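Local coordinates for protein glutathione transferase Ure2p5 (Phanerochaete chrysosporium, PDB 5O00) that binds oxidized glutathione and probably acts as a glutathione transferase, joining the thiol of glutathione to electrophilic compounds, at residues Asn11-Pro16 with Thr34-Leu39; Thr103-Phe108 with Gly149-Val154; Ser172-Asn177 with Arg202-Leu207. All coordinates share one frame; numbering follows the deposited sequence.

Interaction 1 of 3, residues Asn11-Pro16 with Thr34-Leu39; sequences NHQVGP and TVYVNL. With GDS (oxidized glutathione disulfide), chain B; NIN (dinitrophenylene), chain C; SO4 (sulfate ion), chain E.
Asn11 and Tyr36 lie side by side as a parallel bridge pair in the thioredoxin-like sheet of the N-terminal domain. Strand 7-11 ends here beside the edge strand 32-36. Two backbone bonds tie the strands: Asn11 N gives its hydrogen to Val35 O at 2.8 Å, and Val37 N gives one to Asn11 O at 3.0 Å. Both are nearly straight.

The Tyr36 ring is packed by Gln13 and Thr34. Gln13 CG sits over one face, 4.1 Å from the ring centroid. Because the Gln13 chain bends at chi2 (87°), its amide folds back and stacks on the ring, with the two planes 17° apart. Thr34 CG2 lies over the opposite face, towards the rim. It also touches Asn11 CB at 3.6 Å. A water joins Asn11 ND2 to Thr34 OG1.

Beyond the strands, Leu39 CD1 presses on one face of the His12 imidazole, 3.6 Å from its centroid. Gln13 OE1 lies over the other face. Val37 O meets the ring edge in plane, close to CD2.

Further out, Trp19 of helix 18-28 touches both Asn11 and Tyr36. Lys220 NZ of helix 211-226 donates hydrogen bonds to Gln13 O and Val14 O. The loop then reaches the bound glutathione disulfide, where Gly15 CA is 3.4 Å from SG2 of the ligand. Having no side chain, Gly15 lets this sulfur come so close to the backbone. The His12 ring fixes the turn: Gly15 N donates to His12 ND1 at 3.2 Å, in the ring plane.

Interaction 2 of 3, residues Thr103-Phe108 with Gly149-Val154; sequences TQWLFF and GVLESV. With SO4 (sulfate ion), chain D.
Trp105 and Phe108 of helix 103-108 reach across to helix 149-154 and meet Val150, Leu151 and Val154. This is helix packing within the all-helical C-terminal domain of the transferase fold. The segments run nearly antiparallel, at 155°. Their axes stay 13.6 Å apart, and the large aromatic side chains span the gap.

The outer end of the Trp105 indole is the main bump. Val154 CG2 meets its edge close to the ring plane, 3.8 Å from CH2. Leu151 CD2 rests against both aromatics, sliding past Trp105, 4.1 Å from Trp105 CZ3 and 4.4 Å from Phe108 CE2. Phe108 is the one that points across, with CG anti to the backbone N (chi1 179°). The far end of its ring reaches Val150, with CZ 4.0 Å from CG1.

Trp72 of the second subunit packs edge-to-face with Trp105. A sulfate, probably from the crystallisation liquor, sits at the polar end of Trp105: NE1 donates to its O4 at 3.0 Å, and Gln104 NE2 donates to O2. Arg158 of this chain and Trp72 of the second subunit also bind this ion.

Between the helices the contact is wholly apolar, so shape and burial hold it, while the anion satisfies the indole N-H.

Interaction 3 of 3, residues Ser172-Asn177 with Arg202-Leu207; sequences SFVIWN and RWHTAL. With GDS (oxidized glutathione disulfide), chain B; NIN (dinitrophenylene), chain C.
Phe173 and Trp203 form an offset edge-to-face pair. The Trp203 edge approaches the Phe173 face, with six-membered ring centroids 5.8 Å apart and planes at 62°. Trp203 CH2 also comes within 3.4 Å of Phe173 CB.

Aliphatic packing adds Val174 CG2 against Leu207 CD1 at 3.6 Å.

The polar groups meet through water. One molecule accepts from Asn177 ND2 at 2.8 Å and lies 2.9 Å from His204 ND1, at the edge of the imidazole. Val174 O lies at the same ring's edge, 3.5 Å from CE1. With His204 CG anti to the backbone N (chi1 -176°), the ring extends across to both. Asn177 ND2 also lies beside Trp203 CZ3.

Trp203 NE1 is held by Asp170. Trp176, on helix 174-184, reaches the ligands: NE1 bonds to Asn17 OD1 and only weakly to OE6 of the glutathione disulfide. This buried contact joins helix 174-184 to helix 198-208 in the C-terminal domain, with helix 134-155 packed on Asn177 and Trp203, and helix 96-126 on Phe173.

How the interactions relate
The three contacts follow one another along the chain. Interaction 1 belongs to the N-terminal thioredoxin-like domain; interactions 2 and 3 belong to the helical part. The centres of interactions 2 and 3 are about 12 Å apart, and they share packing: Phe108 touches Phe173, and Leu151 touches Trp203. Interaction 1 lies farther off, about 21 Å from interaction 3 and 26 Å from interaction 2, centre to centre. It still meets interaction 3 directly, where Pro16 packs on Ile175 and Trp176. Both border the glutathione disulfide and the dinitrophenylene, so the ligand site lies between the domains. Interaction 2 borders the second subunit, and a bound disulfide lies about 7 Å from the side chain of Phe108.

Interaction 1 of 3, residues Asn11-Pro16 with Thr34-Leu39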
loop_
_atom_site.group_PDB
_atom_site.type_symbol
_atom_site.label_atom_id
_atom_site.label_comp_id
_atom_site.label_asym_id
_atom_site.label_seq_id
_atom_site.Cartn_x
_atom_site.Cartn_y
_atom_site.Cartn_z
ATOM N N ASN A 11 -1.295 -18.889 -3.273
ATOM C CA ASN A 11 0.004 -18.527 -2.722
ATOM C C ASN A 11 1.072 -18.789 -3.780
ATOM O O ASN A 11 0.775 -19.211 -4.900
ATOM C CB ASN A 11 0.281 -19.335 -1.442
ATOM C CG ASN A 11 1.273 -18.658 -0.509
ATOM O OD1 ASN A 11 1.799 -17.589 -0.805
ATOM N ND2 ASN A 11 1.523 -19.285 0.637
ATOM N N HIS A 12 2.327 -18.538 -3.415
ATOM C CA HIS A 12 3.456 -18.861 -4.276
ATOM C C HIS A 12 4.656 -19.205 -3.408
ATOM O O HIS A 12 4.853 -18.629 -2.335
ATOM C CB HIS A 12 3.814 -17.715 -5.229
ATOM C CG HIS A 12 4.810 -18.103 -6.279
ATOM N ND1 HIS A 12 6.136 -17.733 -6.223
ATOM C CD2 HIS A 12 4.675 -18.846 -7.404
ATOM C CE1 HIS A 12 6.773 -18.220 -7.273
ATOM N NE2 HIS A 12 5.909 -18.901 -8.005
ATOM N N GLN A 13 5.464 -20.150 -3.893
ATOM C CA GLN A 13 6.574 -20.665 -3.098
ATOM C C GLN A 13 7.632 -19.593 -2.854
ATOM O O GLN A 13 8.172 -19.484 -1.747
ATOM C CB GLN A 13 7.202 -21.875 -3.793
ATOM C CG GLN A 13 6.286 -23.083 -3.957
ATOM C CD GLN A 13 5.451 -23.032 -5.227
ATOM O OE1 GLN A 13 5.226 -21.965 -5.799
ATOM N NE2 GLN A 13 4.995 -24.194 -5.679
ATOM N N VAL A 14 7.952 -18.806 -3.880
ATOM C CA VAL A 14 9.050 -17.843 -3.796
ATOM C C VAL A 14 8.558 -16.480 -3.338
ATOM O O VAL A 14 9.149 -15.860 -2.451
ATOM C CB VAL A 14 9.772 -17.729 -5.158
ATOM C CG1 VAL A 14 10.966 -16.775 -5.046
ATOM C CG2 VAL A 14 10.213 -19.090 -5.659
ATOM N N GLY A 15 7.483 -15.993 -3.951
ATOM C CA GLY A 15 6.961 -14.679 -3.657
ATOM C C GLY A 15 6.636 -14.521 -2.185
ATOM O O GLY A 15 6.014 -15.399 -1.580
ATOM N N PRO A 16 7.049 -13.406 -1.569
ATOM C CA PRO A 16 6.804 -13.264 -0.122
ATOM C C PRO A 16 5.350 -13.053 0.260
ATOM O O PRO A 16 4.930 -13.526 1.320
ATOM C CB PRO A 16 7.652 -12.039 0.253
ATOM C CG PRO A 16 8.681 -11.946 -0.795
ATOM C CD PRO A 16 7.997 -12.385 -2.050
ATOM N N THR A 34 -3.769 -24.571 0.474
ATOM C CA THR A 34 -2.893 -23.684 -0.270
ATOM C C THR A 34 -2.864 -24.155 -1.716
ATOM O O THR A 34 -2.628 -25.337 -1.985
ATOM C CB THR A 34 -1.492 -23.671 0.337
ATOM O OG1 THR A 34 -1.577 -23.284 1.713
ATOM C CG2 THR A 34 -0.582 -22.696 -0.398
ATOM N N VAL A 35 -3.151 -23.242 -2.633
ATOM C CA VAL A 35 -2.974 -23.464 -4.060
ATOM C C VAL A 35 -1.811 -22.588 -4.493
ATOM O O VAL A 35 -1.901 -21.354 -4.456
ATOM C CB VAL A 35 -4.248 -23.140 -4.852
ATOM C CG1 VAL A 35 -4.001 -23.254 -6.353
ATOM C CG2 VAL A 35 -5.381 -24.057 -4.420
ATOM N N TYR A 36 -0.704 -23.215 -4.870
ATOM C CA TYR A 36 0.424 -22.475 -5.414
ATOM C C TYR A 36 0.148 -22.184 -6.883
ATOM O O TYR A 36 -0.005 -23.109 -7.690
ATOM C CB TYR A 36 1.723 -23.255 -5.236
ATOM C CG TYR A 36 2.116 -23.453 -3.788
ATOM C CD1 TYR A 36 2.455 -22.372 -2.982
ATOM C CD2 TYR A 36 2.156 -24.721 -3.228
ATOM C CE1 TYR A 36 2.813 -22.552 -1.657
ATOM C CE2 TYR A 36 2.513 -24.911 -1.909
ATOM C CZ TYR A 36 2.842 -23.823 -1.127
ATOM O OH TYR A 36 3.199 -24.010 0.188
ATOM N N VAL A 37 0.059 -20.907 -7.217
ATOM C CA VAL A 37 -0.298 -20.463 -8.557
ATOM C C VAL A 37 0.969 -20.298 -9.381
ATOM O O VAL A 37 1.964 -19.733 -8.913
ATOM C CB VAL A 37 -1.099 -19.149 -8.496
ATOM C CG1 VAL A 37 -1.334 -18.595 -9.893
ATOM C CG2 VAL A 37 -2.423 -19.367 -7.779
ATOM N N ASN A 38 0.927 -20.786 -10.616
ATOM C CA ASN A 38 2.060 -20.654 -11.521
ATOM C C ASN A 38 2.183 -19.205 -11.974
ATOM O O ASN A 38 1.293 -18.679 -12.649
ATOM C CB ASN A 38 1.883 -21.589 -12.715
ATOM C CG ASN A 38 2.996 -21.455 -13.738
ATOM O OD1 ASN A 38 3.294 -20.359 -14.214
ATOM N ND2 ASN A 38 3.617 -22.576 -14.082
ATOM N N LEU A 39 3.285 -18.560 -11.601
ATOM C CA LEU A 39 3.519 -17.167 -11.957
ATOM C C LEU A 39 4.519 -17.065 -13.104
ATOM O O LEU A 39 4.160 -17.237 -14.271
ATOM C CB LEU A 39 4.024 -16.382 -10.742
ATOM C CG LEU A 39 3.124 -16.396 -9.499
ATOM C CD1 LEU A 39 3.754 -15.594 -8.361
ATOM C CD2 LEU A 39 1.737 -15.865 -9.823
HETATM N N1 GDS B . 0.445 -5.502 -3.006
HETATM C CA1 GDS B . 0.214 -6.862 -3.458
HETATM C C1 GDS B . -0.104 -7.730 -2.258
HETATM O OE1 GDS B . 0.501 -7.532 -1.173
HETATM O OE2 GDS B . -0.961 -8.641 -2.361
HETATM C CB1 GDS B . 1.469 -7.424 -4.115
HETATM C CG1 GDS B . 1.215 -8.882 -4.486
HETATM C CD1 GDS B . 2.370 -9.394 -5.344
HETATM O O1 GDS B . 3.272 -8.678 -5.646
HETATM N N2 GDS B . 2.317 -10.777 -5.774
HETATM C CA2 GDS B . 3.354 -11.370 -6.599
HETATM C C2 GDS B . 2.744 -11.840 -7.917
HETATM O O2 GDS B . 1.656 -12.313 -7.929
HETATM C CB2 GDS B . 3.932 -12.590 -5.889
HETATM S SG2 GDS B . 4.997 -12.034 -4.541
HETATM N N3 GDS B . 3.490 -11.721 -9.156
HETATM C CA3 GDS B . 2.907 -12.178 -10.406
HETATM C C3 GDS B . 3.373 -11.272 -11.543
HETATM O OE3 GDS B . 4.076 -10.261 -11.286
HETATM O OE4 GDS B . 3.055 -11.535 -12.733
HETATM N N4 GDS B . 5.786 -7.155 -4.930
HETATM C CA4 GDS B . 5.799 -5.794 -4.443
HETATM C C4 GDS B . 5.022 -5.738 -3.131
HETATM O OE5 GDS B . 4.319 -4.736 -2.865
HETATM O OE6 GDS B . 5.083 -6.696 -2.319
HETATM C C5 GDS B . 6.900 -7.668 -5.697
HETATM O O5 GDS B . 7.845 -6.989 -5.933
HETATM C CA5 GDS B . 6.835 -9.107 -6.182
HETATM N N5 GDS B . 7.665 -9.236 -7.355
HETATM C CB5 GDS B . 7.356 -10.026 -5.084
HETATM S SG5 GDS B . 6.873 -11.736 -5.448
HETATM C CA6 GDS B . 6.495 -8.365 -11.288
HETATM C C6 GDS B . 7.564 -7.299 -11.532
HETATM O OE7 GDS B . 7.948 -7.035 -12.700
HETATM O OE8 GDS B . 8.068 -6.682 -10.558
HETATM N N6 GDS B . 5.578 -8.417 -12.415
HETATM C CB6 GDS B . 7.161 -9.731 -11.111
HETATM C CG6 GDS B . 7.987 -9.768 -9.829
HETATM C CD6 GDS B . 7.078 -9.640 -8.612
HETATM O O6 GDS B . 5.915 -9.873 -8.690
HETATM C C1 NIN C . 13.602 -11.168 -3.874
HETATM C C2 NIN C . 12.360 -11.773 -3.862
HETATM N N2 NIN C . 11.288 -11.139 -4.601
HETATM O O21 NIN C . 11.474 -9.828 -5.064
HETATM O O22 NIN C . 10.280 -11.706 -4.813
HETATM C C3 NIN C . 12.164 -12.953 -3.160
HETATM C C4 NIN C . 13.232 -13.512 -2.474
HETATM N N4 NIN C . 13.096 -14.737 -1.718
HETATM O O41 NIN C . 11.897 -15.468 -1.733
HETATM O O42 NIN C . 14.014 -15.105 -1.084
HETATM C C5 NIN C . 14.474 -12.902 -2.487
HETATM C C6 NIN C . 14.664 -11.729 -3.187
HETATM S S SO4 E . -3.511 -28.523 1.695
HETATM O O1 SO4 E . -4.960 -28.652 1.833
HETATM O O2 SO4 E . -3.198 -27.407 0.805
HETATM O O3 SO4 E . -2.965 -29.756 1.135
HETATM O O4 SO4 E . -2.917 -28.273 3.006
HETATM O O HOH W 1 0.465 -21.531 2.305
#

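Interaction 2 of 3, residues Thr103-Phe108 with Gly149-Val154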
loop_
_atom_site.group_PDB
_atom_site.type_symbol
_atom_site.label_atom_id
_atom_site.label_comp_id
_atom_site.label_asym_id
_atom_site.label_seq_id
_atom_site.Cartn_x
_atom_site.Cartn_y
_atom_site.Cartn_z
ATOM N N THR A 103 -4.229 0.240 10.854
ATOM C CA THR A 103 -4.370 0.362 9.408
ATOM C C THR A 103 -3.278 1.248 8.827
ATOM O O THR A 103 -2.741 0.957 7.754
ATOM C CB THR A 103 -5.755 0.914 9.072
ATOM O OG1 THR A 103 -6.743 -0.043 9.459
ATOM C CG2 THR A 103 -5.900 1.209 7.580
ATOM N N GLN A 104 -2.958 2.344 9.517
ATOM C CA GLN A 104 -1.839 3.192 9.120
ATOM C C GLN A 104 -0.570 2.377 8.890
ATOM O O GLN A 104 0.080 2.502 7.846
ATOM C CB GLN A 104 -1.612 4.252 10.198
ATOM C CG GLN A 104 -0.408 5.152 9.971
ATOM C CD GLN A 104 -0.053 5.948 11.215
ATOM O OE1 GLN A 104 -0.497 7.080 11.394
ATOM N NE2 GLN A 104 0.742 5.347 12.087
ATOM N N TRP A 105 -0.190 1.548 9.867
ATOM C CA TRP A 105 1.042 0.776 9.747
ATOM C C TRP A 105 0.946 -0.283 8.654
ATOM O O TRP A 105 1.953 -0.595 8.011
ATOM C CB TRP A 105 1.400 0.148 11.097
ATOM C CG TRP A 105 2.013 1.164 12.012
ATOM C CD1 TRP A 105 1.404 1.820 13.039
ATOM C CD2 TRP A 105 3.350 1.675 11.945
ATOM N NE1 TRP A 105 2.281 2.703 13.622
ATOM C CE2 TRP A 105 3.482 2.634 12.970
ATOM C CE3 TRP A 105 4.446 1.417 11.121
ATOM C CZ2 TRP A 105 4.671 3.327 13.195
ATOM C CZ3 TRP A 105 5.626 2.108 11.347
ATOM C CH2 TRP A 105 5.726 3.050 12.376
ATOM N N LEU A 106 -0.244 -0.851 8.434
ATOM C CA LEU A 106 -0.424 -1.764 7.307
ATOM C C LEU A 106 -0.216 -1.048 5.975
ATOM O O LEU A 106 0.403 -1.599 5.058
ATOM C CB LEU A 106 -1.816 -2.401 7.361
ATOM C CG LEU A 106 -2.063 -3.442 8.465
ATOM C CD1 LEU A 106 -3.552 -3.789 8.621
ATOM C CD2 LEU A 106 -1.249 -4.695 8.186
ATOM N N PHE A 107 -0.727 0.182 5.841
ATOM C CA PHE A 107 -0.509 0.922 4.600
ATOM C C PHE A 107 0.959 1.282 4.412
ATOM O O PHE A 107 1.451 1.285 3.279
ATOM C CB PHE A 107 -1.384 2.176 4.551
ATOM C CG PHE A 107 -2.753 1.920 3.981
ATOM C CD1 PHE A 107 -2.926 1.708 2.620
ATOM C CD2 PHE A 107 -3.854 1.858 4.804
ATOM C CE1 PHE A 107 -4.184 1.450 2.094
ATOM C CE2 PHE A 107 -5.111 1.602 4.285
ATOM C CZ PHE A 107 -5.270 1.396 2.924
ATOM N N PHE A 108 1.675 1.586 5.496
ATOM C CA PHE A 108 3.119 1.768 5.390
ATOM C C PHE A 108 3.800 0.490 4.904
ATOM O O PHE A 108 4.654 0.529 4.010
ATOM C CB PHE A 108 3.685 2.213 6.740
ATOM C CG PHE A 108 5.181 2.410 6.740
ATOM C CD1 PHE A 108 5.795 3.162 5.755
ATOM C CD2 PHE A 108 5.967 1.844 7.731
ATOM C CE1 PHE A 108 7.170 3.347 5.756
ATOM C CE2 PHE A 108 7.340 2.026 7.736
ATOM C CZ PHE A 108 7.941 2.778 6.744
ATOM N N GLY A 149 15.451 2.087 9.396
ATOM C CA GLY A 149 15.676 3.214 10.287
ATOM C C GLY A 149 14.387 3.792 10.842
ATOM O O GLY A 149 14.334 4.210 12.002
ATOM N N VAL A 150 13.336 3.833 10.020
ATOM C CA VAL A 150 12.029 4.275 10.504
ATOM C C VAL A 150 11.520 3.321 11.577
ATOM O O VAL A 150 11.104 3.738 12.667
ATOM C CB VAL A 150 11.036 4.385 9.331
ATOM C CG1 VAL A 150 9.633 4.729 9.834
ATOM C CG2 VAL A 150 11.513 5.431 8.320
ATOM N N LEU A 151 11.541 2.020 11.284
ATOM C CA LEU A 151 11.111 1.034 12.266
ATOM C C LEU A 151 11.964 1.115 13.529
ATOM O O LEU A 151 11.449 0.975 14.645
ATOM C CB LEU A 151 11.168 -0.367 11.650
ATOM C CG LEU A 151 10.165 -0.618 10.513
ATOM C CD1 LEU A 151 10.425 -1.946 9.797
ATOM C CD2 LEU A 151 8.736 -0.581 11.043
ATOM N N GLU A 152 13.265 1.368 13.372
ATOM C CA GLU A 152 14.155 1.454 14.530
ATOM C C GLU A 152 13.764 2.615 15.437
ATOM O O GLU A 152 13.710 2.467 16.662
ATOM C CB GLU A 152 15.608 1.599 14.071
ATOM C CG GLU A 152 16.640 1.691 15.215
ATOM C CD GLU A 152 16.866 0.371 15.926
ATOM O OE1 GLU A 152 16.609 -0.687 15.317
ATOM O OE2 GLU A 152 17.303 0.391 17.096
ATOM N N SER A 153 13.492 3.785 14.852
ATOM C CA SER A 153 13.151 4.950 15.664
ATOM C C SER A 153 11.891 4.707 16.481
ATOM O O SER A 153 11.745 5.252 17.581
ATOM C CB SER A 153 12.972 6.182 14.776
ATOM O OG SER A 153 11.781 6.099 14.007
ATOM N N VAL A 154 10.972 3.896 15.963
ATOM C CA VAL A 154 9.736 3.597 16.678
ATOM C C VAL A 154 9.946 2.467 17.681
ATOM O O VAL A 154 9.578 2.585 18.855
ATOM C CB VAL A 154 8.625 3.265 15.667
ATOM C CG1 VAL A 154 7.393 2.794 16.370
ATOM C CG2 VAL A 154 8.301 4.495 14.829
HETATM S S SO4 D . 2.076 6.073 15.619
HETATM O O1 SO4 D . 0.827 6.674 16.065
HETATM O O2 SO4 D . 2.269 6.340 14.195
HETATM O O3 SO4 D . 3.193 6.646 16.362
HETATM O O4 SO4 D . 2.029 4.630 15.846
#

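Interaction 3 of 3, residues Ser172-Asn177 with Arg202-Leu207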
loop_
_atom_site.group_PDB
_atom_site.type_symbol
_atom_site.label_atom_id
_atom_site.label_comp_id
_atom_site.label_asym_id
_atom_site.label_seq_id
_atom_site.Cartn_x
_atom_site.Cartn_y
_atom_site.Cartn_z
ATOM N N SER A 172 2.653 -8.254 9.292
ATOM C CA SER A 172 2.704 -7.900 7.873
ATOM C C SER A 172 4.123 -7.602 7.396
ATOM O O SER A 172 4.417 -7.770 6.206
ATOM C CB SER A 172 1.789 -6.704 7.594
ATOM O OG SER A 172 2.335 -5.486 8.075
ATOM N N PHE A 173 5.012 -7.160 8.292
ATOM C CA PHE A 173 6.377 -6.786 7.923
ATOM C C PHE A 173 7.349 -7.966 7.883
ATOM O O PHE A 173 8.462 -7.808 7.369
ATOM C CB PHE A 173 6.944 -5.760 8.915
ATOM C CG PHE A 173 6.396 -4.372 8.754
ATOM C CD1 PHE A 173 7.010 -3.460 7.909
ATOM C CD2 PHE A 173 5.285 -3.969 9.470
ATOM C CE1 PHE A 173 6.508 -2.177 7.771
ATOM C CE2 PHE A 173 4.781 -2.691 9.334
ATOM C CZ PHE A 173 5.394 -1.794 8.485
ATOM N N VAL A 174 6.965 -9.127 8.414
ATOM C CA VAL A 174 7.938 -10.174 8.730
ATOM C C VAL A 174 8.593 -10.725 7.463
ATOM O O VAL A 174 9.822 -10.805 7.370
ATOM C CB VAL A 174 7.266 -11.293 9.549
ATOM C CG1 VAL A 174 8.191 -12.498 9.696
ATOM C CG2 VAL A 174 6.865 -10.776 10.917
ATOM N N ILE A 175 7.788 -11.137 6.482
ATOM C CA ILE A 175 8.350 -11.933 5.392
ATOM C C ILE A 175 9.314 -11.098 4.553
ATOM O O ILE A 175 10.402 -11.567 4.195
ATOM C CB ILE A 175 7.229 -12.571 4.546
ATOM C CG1 ILE A 175 7.816 -13.576 3.544
ATOM C CG2 ILE A 175 6.387 -11.516 3.826
ATOM C CD1 ILE A 175 8.524 -14.769 4.186
ATOM N N TRP A 176 8.961 -9.846 4.247
ATOM C CA TRP A 176 9.891 -9.009 3.491
ATOM C C TRP A 176 11.116 -8.629 4.317
ATOM O O TRP A 176 12.213 -8.489 3.763
ATOM C CB TRP A 176 9.190 -7.753 2.973
ATOM C CG TRP A 176 8.472 -7.948 1.658
ATOM C CD1 TRP A 176 7.124 -7.898 1.442
ATOM C CD2 TRP A 176 9.071 -8.222 0.380
ATOM N NE1 TRP A 176 6.848 -8.120 0.113
ATOM C CE2 TRP A 176 8.026 -8.324 -0.558
ATOM C CE3 TRP A 176 10.387 -8.398 -0.057
ATOM C CZ2 TRP A 176 8.258 -8.586 -1.908
ATOM C CZ3 TRP A 176 10.615 -8.657 -1.397
ATOM C CH2 TRP A 176 9.557 -8.749 -2.306
ATOM N N ASN A 177 10.965 -8.461 5.634
ATOM C CA ASN A 177 12.134 -8.183 6.462
ATOM C C ASN A 177 13.091 -9.370 6.481
ATOM O O ASN A 177 14.314 -9.192 6.403
ATOM C CB ASN A 177 11.703 -7.807 7.878
ATOM C CG ASN A 177 11.322 -6.340 7.995
ATOM O OD1 ASN A 177 11.618 -5.537 7.108
ATOM N ND2 ASN A 177 10.670 -5.982 9.091
ATOM N N ARG A 202 15.360 -7.075 17.539
ATOM C CA ARG A 202 14.601 -7.600 18.675
ATOM C C ARG A 202 13.183 -7.970 18.256
ATOM O O ARG A 202 12.718 -9.093 18.481
ATOM C CB ARG A 202 14.561 -6.565 19.803
ATOM C CG ARG A 202 13.787 -7.021 21.050
ATOM C CD ARG A 202 13.233 -5.856 21.859
ATOM N NE ARG A 202 12.055 -5.246 21.235
ATOM C CZ ARG A 202 11.949 -3.968 20.873
ATOM N NH1 ARG A 202 12.946 -3.110 21.072
ATOM N NH2 ARG A 202 10.826 -3.535 20.311
ATOM N N TRP A 203 12.480 -7.012 17.658
ATOM C CA TRP A 203 11.104 -7.208 17.222
ATOM C C TRP A 203 11.002 -8.343 16.207
ATOM O O TRP A 203 10.183 -9.254 16.360
ATOM C CB TRP A 203 10.619 -5.871 16.662
ATOM C CG TRP A 203 9.333 -5.750 15.890
ATOM C CD1 TRP A 203 8.057 -5.789 16.383
ATOM C CD2 TRP A 203 9.214 -5.448 14.497
ATOM N NE1 TRP A 203 7.151 -5.556 15.372
ATOM C CE2 TRP A 203 7.839 -5.342 14.204
ATOM C CE3 TRP A 203 10.141 -5.264 13.465
ATOM C CZ2 TRP A 203 7.371 -5.071 12.923
ATOM C CZ3 TRP A 203 9.674 -4.995 12.194
ATOM C CH2 TRP A 203 8.303 -4.900 11.933
ATOM N N HIS A 204 11.858 -8.321 15.183
ATOM C CA HIS A 204 11.817 -9.355 14.146
ATOM C C HIS A 204 12.100 -10.731 14.733
ATOM O O HIS A 204 11.420 -11.714 14.409
ATOM C CB HIS A 204 12.830 -9.023 13.045
ATOM C CG HIS A 204 12.805 -9.979 11.890
ATOM N ND1 HIS A 204 11.762 -10.033 10.988
ATOM C CD2 HIS A 204 13.697 -10.916 11.489
ATOM C CE1 HIS A 204 12.014 -10.964 10.083
ATOM N NE2 HIS A 204 13.180 -11.515 10.365
ATOM N N THR A 205 13.110 -10.829 15.594
ATOM C CA THR A 205 13.450 -12.115 16.185
ATOM C C THR A 205 12.301 -12.638 17.036
ATOM O O THR A 205 11.986 -13.831 17.002
ATOM C CB THR A 205 14.730 -11.987 17.010
ATOM O OG1 THR A 205 15.801 -11.565 16.157
ATOM C CG2 THR A 205 15.097 -13.316 17.654
ATOM N N ALA A 206 11.662 -11.756 17.805
ATOM C CA ALA A 206 10.470 -12.155 18.543
ATOM C C ALA A 206 9.426 -12.747 17.608
ATOM O O ALA A 206 8.792 -13.758 17.932
ATOM C CB ALA A 206 9.894 -10.958 19.295
ATOM N N LEU A 207 9.248 -12.145 16.431
ATOM C CA LEU A 207 8.195 -12.591 15.528
ATOM C C LEU A 207 8.517 -13.955 14.924
ATOM O O LEU A 207 7.672 -14.857 14.930
ATOM C CB LEU A 207 7.967 -11.544 14.435
ATOM C CG LEU A 207 7.269 -10.278 14.949
ATOM C CD1 LEU A 207 7.502 -9.079 14.042
ATOM C CD2 LEU A 207 5.773 -10.513 15.126
HETATM N N1 GDS B . 0.445 -5.502 -3.006
HETATM C CA1 GDS B . 0.214 -6.862 -3.458
HETATM C C1 GDS B . -0.104 -7.730 -2.258
HETATM O OE1 GDS B . 0.501 -7.532 -1.173
HETATM O OE2 GDS B . -0.961 -8.641 -2.361
HETATM C CB1 GDS B . 1.469 -7.424 -4.115
HETATM C CG1 GDS B . 1.215 -8.882 -4.486
HETATM C CD1 GDS B . 2.370 -9.394 -5.344
HETATM O O1 GDS B . 3.272 -8.678 -5.646
HETATM N N2 GDS B . 2.317 -10.777 -5.774
HETATM C CA2 GDS B . 3.354 -11.370 -6.599
HETATM C C2 GDS B . 2.744 -11.840 -7.917
HETATM O O2 GDS B . 1.656 -12.313 -7.929
HETATM C CB2 GDS B . 3.932 -12.590 -5.889
HETATM S SG2 GDS B . 4.997 -12.034 -4.541
HETATM N N3 GDS B . 3.490 -11.721 -9.156
HETATM C CA3 GDS B . 2.907 -12.178 -10.406
HETATM C C3 GDS B . 3.373 -11.272 -11.543
HETATM O OE3 GDS B . 4.076 -10.261 -11.286
HETATM O OE4 GDS B . 3.055 -11.535 -12.733
HETATM N N4 GDS B . 5.786 -7.155 -4.930
HETATM C CA4 GDS B . 5.799 -5.794 -4.443
HETATM C C4 GDS B . 5.022 -5.738 -3.131
HETATM O OE5 GDS B . 4.319 -4.736 -2.865
HETATM O OE6 GDS B . 5.083 -6.696 -2.319
HETATM C C5 GDS B . 6.900 -7.668 -5.697
HETATM O O5 GDS B . 7.845 -6.989 -5.933
HETATM C CA5 GDS B . 6.835 -9.107 -6.182
HETATM N N5 GDS B . 7.665 -9.236 -7.355
HETATM C CB5 GDS B . 7.356 -10.026 -5.084
HETATM S SG5 GDS B . 6.873 -11.736 -5.448
HETATM C CA6 GDS B . 6.495 -8.365 -11.288
HETATM C C6 GDS B . 7.564 -7.299 -11.532
HETATM O OE7 GDS B . 7.948 -7.035 -12.700
HETATM O OE8 GDS B . 8.068 -6.682 -10.558
HETATM N N6 GDS B . 5.578 -8.417 -12.415
HETATM C CB6 GDS B . 7.161 -9.731 -11.111
HETATM C CG6 GDS B . 7.987 -9.768 -9.829
HETATM C CD6 GDS B . 7.078 -9.640 -8.612
HETATM O O6 GDS B . 5.915 -9.873 -8.690
HETATM C C1 NIN C . 13.602 -11.168 -3.874
HETATM C C2 NIN C . 12.360 -11.773 -3.862
HETATM N N2 NIN C . 11.288 -11.139 -4.601
HETATM O O21 NIN C . 11.474 -9.828 -5.064
HETATM O O22 NIN C . 10.280 -11.706 -4.813
HETATM C C3 NIN C . 12.164 -12.953 -3.160
HETATM C C4 NIN C . 13.232 -13.512 -2.474
HETATM N N4 NIN C . 13.096 -14.737 -1.718
HETATM O O41 NIN C . 11.897 -15.468 -1.733
HETATM O O42 NIN C . 14.014 -15.105 -1.084
HETATM C C5 NIN C . 14.474 -12.902 -2.487
HETATM C C6 NIN C . 14.664 -11.729 -3.187
HETATM O O HOH W 2 9.748 -8.008 10.767
#